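Local structure of hypothetical protein Atu1826 (Agrobacterium tumefaciens, 2I3D) at residues Glu36-Ser42 with Phe80-Asn86. The protein is of unknown function but is probably a hydrolase of the alpha/beta hydrolase fold. Numbering follows the deposited sequence.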
loop_
_atom_site.group_PDB
_atom_site.type_symbol
_atom_site.label_atom_id
_atom_site.label_comp_id
_atom_site.label_asym_id
_atom_site.label_seq_id
_atom_site.Cartn_x
_atom_site.Cartn_y
_atom_site.Cartn_z
ATOM N N GLU B 36 10.507 10.569 10.690
ATOM C CA GLU B 36 10.002 9.378 11.315
ATOM C C GLU B 36 10.537 8.130 10.570
ATOM O O GLU B 36 10.497 8.079 9.338
ATOM C CB GLU B 36 8.464 9.442 11.246
ATOM C CG GLU B 36 7.766 8.236 11.714
ATOM C CD GLU B 36 6.262 8.310 11.541
ATOM O OE1 GLU B 36 5.712 8.907 10.563
ATOM O OE2 GLU B 36 5.628 7.716 12.415
ATOM N N GLY B 37 11.023 7.131 11.309
ATOM C CA GLY B 37 11.552 5.904 10.676
ATOM C C GLY B 37 11.236 4.636 11.438
ATOM O O GLY B 37 10.635 4.690 12.541
ATOM N N ARG B 38 11.591 3.505 10.806
ATOM C CA ARG B 38 11.544 2.181 11.414
ATOM C C ARG B 38 12.885 1.546 11.148
ATOM O O ARG B 38 13.323 1.461 9.989
ATOM C CB ARG B 38 10.425 1.314 10.805
ATOM C CG ARG B 38 9.027 1.882 11.031
ATOM C CD ARG B 38 8.670 1.906 12.525
ATOM N NE ARG B 38 7.337 2.449 12.751
ATOM C CZ ARG B 38 7.067 3.686 13.165
ATOM N NH1 ARG B 38 8.037 4.548 13.430
ATOM N NH2 ARG B 38 5.812 4.064 13.326
ATOM N N TYR B 39 13.528 1.094 12.213
ATOM C CA TYR B 39 14.933 0.735 12.225
ATOM C C TYR B 39 15.155 -0.613 12.871
ATOM O O TYR B 39 14.690 -0.848 13.987
ATOM C CB TYR B 39 15.654 1.816 13.015
ATOM C CG TYR B 39 17.039 1.506 13.506
ATOM C CD1 TYR B 39 18.095 1.259 12.626
ATOM C CD2 TYR B 39 17.319 1.544 14.888
ATOM C CE1 TYR B 39 19.410 1.014 13.121
ATOM C CE2 TYR B 39 18.603 1.325 15.373
ATOM C CZ TYR B 39 19.638 1.060 14.496
ATOM O OH TYR B 39 20.905 0.835 15.012
ATOM N N GLN B 40 15.858 -1.503 12.174
ATOM C CA GLN B 40 16.249 -2.810 12.733
ATOM C C GLN B 40 17.740 -3.037 12.556
ATOM O O GLN B 40 18.196 -3.352 11.440
ATOM C CB GLN B 40 15.516 -3.977 12.075
ATOM C CG GLN B 40 14.000 -3.944 12.177
ATOM C CD GLN B 40 13.478 -4.612 13.436
ATOM O OE1 GLN B 40 12.298 -4.454 13.795
ATOM N NE2 GLN B 40 14.351 -5.368 14.119
ATOM N N PRO B 41 18.516 -2.917 13.655
ATOM C CA PRO B 41 19.944 -3.138 13.482
ATOM C C PRO B 41 20.286 -4.616 13.291
ATOM O O PRO B 41 19.594 -5.501 13.807
ATOM C CB PRO B 41 20.553 -2.600 14.789
ATOM C CG PRO B 41 19.478 -2.819 15.813
ATOM C CD PRO B 41 18.159 -2.604 15.055
ATOM N N SER B 42 21.355 -4.872 12.557
ATOM C CA SER B 42 21.829 -6.235 12.401
ATOM C C SER B 42 22.384 -6.829 13.694
ATOM O O SER B 42 23.047 -6.129 14.498
ATOM C CB SER B 42 22.929 -6.319 11.347
ATOM O OG SER B 42 23.332 -7.682 11.185
ATOM N N PHE B 80 21.007 -7.456 7.136
ATOM C CA PHE B 80 21.337 -6.041 6.973
ATOM C C PHE B 80 20.822 -5.220 8.167
ATOM O O PHE B 80 19.764 -5.511 8.740
ATOM C CB PHE B 80 20.656 -5.455 5.720
ATOM C CG PHE B 80 21.334 -5.807 4.407
ATOM C CD1 PHE B 80 21.297 -7.110 3.925
ATOM C CD2 PHE B 80 21.969 -4.818 3.647
ATOM C CE1 PHE B 80 21.912 -7.435 2.704
ATOM C CE2 PHE B 80 22.595 -5.126 2.438
ATOM C CZ PHE B 80 22.549 -6.432 1.954
ATOM N N THR B 81 21.562 -4.182 8.537
ATOM C CA THR B 81 21.001 -3.118 9.378
ATOM C C THR B 81 20.084 -2.328 8.445
ATOM O O THR B 81 20.531 -1.839 7.403
ATOM C CB THR B 81 22.117 -2.217 9.929
ATOM O OG1 THR B 81 22.823 -2.959 10.934
ATOM C CG2 THR B 81 21.561 -0.901 10.508
ATOM N N THR B 82 18.819 -2.179 8.819
ATOM C CA THR B 82 17.814 -1.742 7.833
ATOM C C THR B 82 17.011 -0.579 8.349
ATOM O O THR B 82 16.574 -0.595 9.503
ATOM C CB THR B 82 16.848 -2.934 7.372
ATOM O OG1 THR B 82 17.632 -4.096 7.100
ATOM C CG2 THR B 82 16.054 -2.574 6.128
ATOM N N LEU B 83 16.797 0.427 7.498
ATOM C CA LEU B 83 15.974 1.590 7.856
ATOM C C LEU B 83 15.008 1.891 6.725
ATOM O O LEU B 83 15.449 1.979 5.586
ATOM C CB LEU B 83 16.867 2.820 8.091
ATOM C CG LEU B 83 16.140 4.134 8.378
ATOM C CD1 LEU B 83 15.492 4.114 9.784
ATOM C CD2 LEU B 83 17.095 5.277 8.231
ATOM N N ARG B 84 13.708 2.001 7.009
ATOM C CA ARG B 84 12.782 2.691 6.123
ATOM C C ARG B 84 12.311 3.935 6.865
ATOM O O ARG B 84 12.298 3.980 8.097
ATOM C CB ARG B 84 11.584 1.827 5.708
ATOM C CG ARG B 84 10.742 1.271 6.906
ATOM C CD ARG B 84 9.692 0.265 6.380
ATOM N NE ARG B 84 8.567 0.097 7.303
ATOM C CZ ARG B 84 8.581 -0.695 8.379
ATOM N NH1 ARG B 84 9.662 -1.403 8.707
ATOM N NH2 ARG B 84 7.496 -0.775 9.133
ATOM N N PHE B 85 11.937 4.961 6.126
ATOM C CA PHE B 85 11.454 6.187 6.788
ATOM C C PHE B 85 10.512 6.980 5.888
ATOM O O PHE B 85 10.482 6.787 4.679
ATOM C CB PHE B 85 12.659 7.069 7.185
ATOM C CG PHE B 85 13.334 7.750 6.015
ATOM C CD1 PHE B 85 12.976 9.057 5.660
ATOM C CD2 PHE B 85 14.297 7.070 5.244
ATOM C CE1 PHE B 85 13.557 9.685 4.553
ATOM C CE2 PHE B 85 14.876 7.706 4.117
ATOM C CZ PHE B 85 14.506 9.005 3.793
ATOM N N ASN B 86 9.753 7.892 6.506
ATOM C CA ASN B 86 8.833 8.745 5.788
ATOM C C ASN B 86 9.548 9.990 5.333
ATOM O O ASN B 86 10.214 10.653 6.143
ATOM C CB ASN B 86 7.648 9.109 6.674
ATOM C CG ASN B 86 6.579 8.040 6.671
ATOM O OD1 ASN B 86 6.463 7.247 5.711
ATOM N ND2 ASN B 86 5.752 8.025 7.726
#
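Arg-38 and Arg-84 face each other across an antiparallel hydrogen-bonded pair, yet their charges keep apart. Arg-38 CB lies over one face of the Arg-84 guanidinium, toward its rim, 3.5 Å from Arg-84 NH1. In one of the two modelled conformers of Arg-38, a bend at chi2 (-64°) then carries its guanidinium off toward Glu-36. The two guanidinium planes are there 73° apart, and Arg-38 NH1 donates a hydrogen bond to Gly-37 O (2.7 Å) from above the carbonyl plane. Arg-84 in turn makes a cation-pi contact with Phe-72 of helix 66-77.

At one end Glu-36 and Asn-86 run side by side. Asn-86 ND2 gives a bond of 3.0 Å to Glu-36 OE1, in its own amide plane but from above the carboxylate; Arg-92 N also bonds that oxygen, and Asn-86 OD1 takes Met-63 N. On the face of the sheet away from the two arginines, Leu-83 CD1 packs 4.0 Å from Tyr-39 CB. Thr-81 CG2 meets the Tyr-39 ring at its edge. Helix 101-117 covers this side, with Leu-117 against Tyr-39 and Val-114 against Leu-83 and Thr-81. Beyond the end of strand 33-40, Ser-42 N donates to Thr-81 OG1 at 2.9 Å, nearly straight (167°).

Backbone bonds at Arg-38/Arg-84 and Gln-40/Thr-82 join the antiparallel edge of the alpha/beta hydrolase sheet to its parallel part. In that conformer Arg-38 NE is 4.8 Å from Arg-84 NH2; the Gly-37 carbonyl, with a long contact to the Glu-36 carboxylate, probably eases the Arg-38 charge, as the Phe-72 ring does for Arg-84.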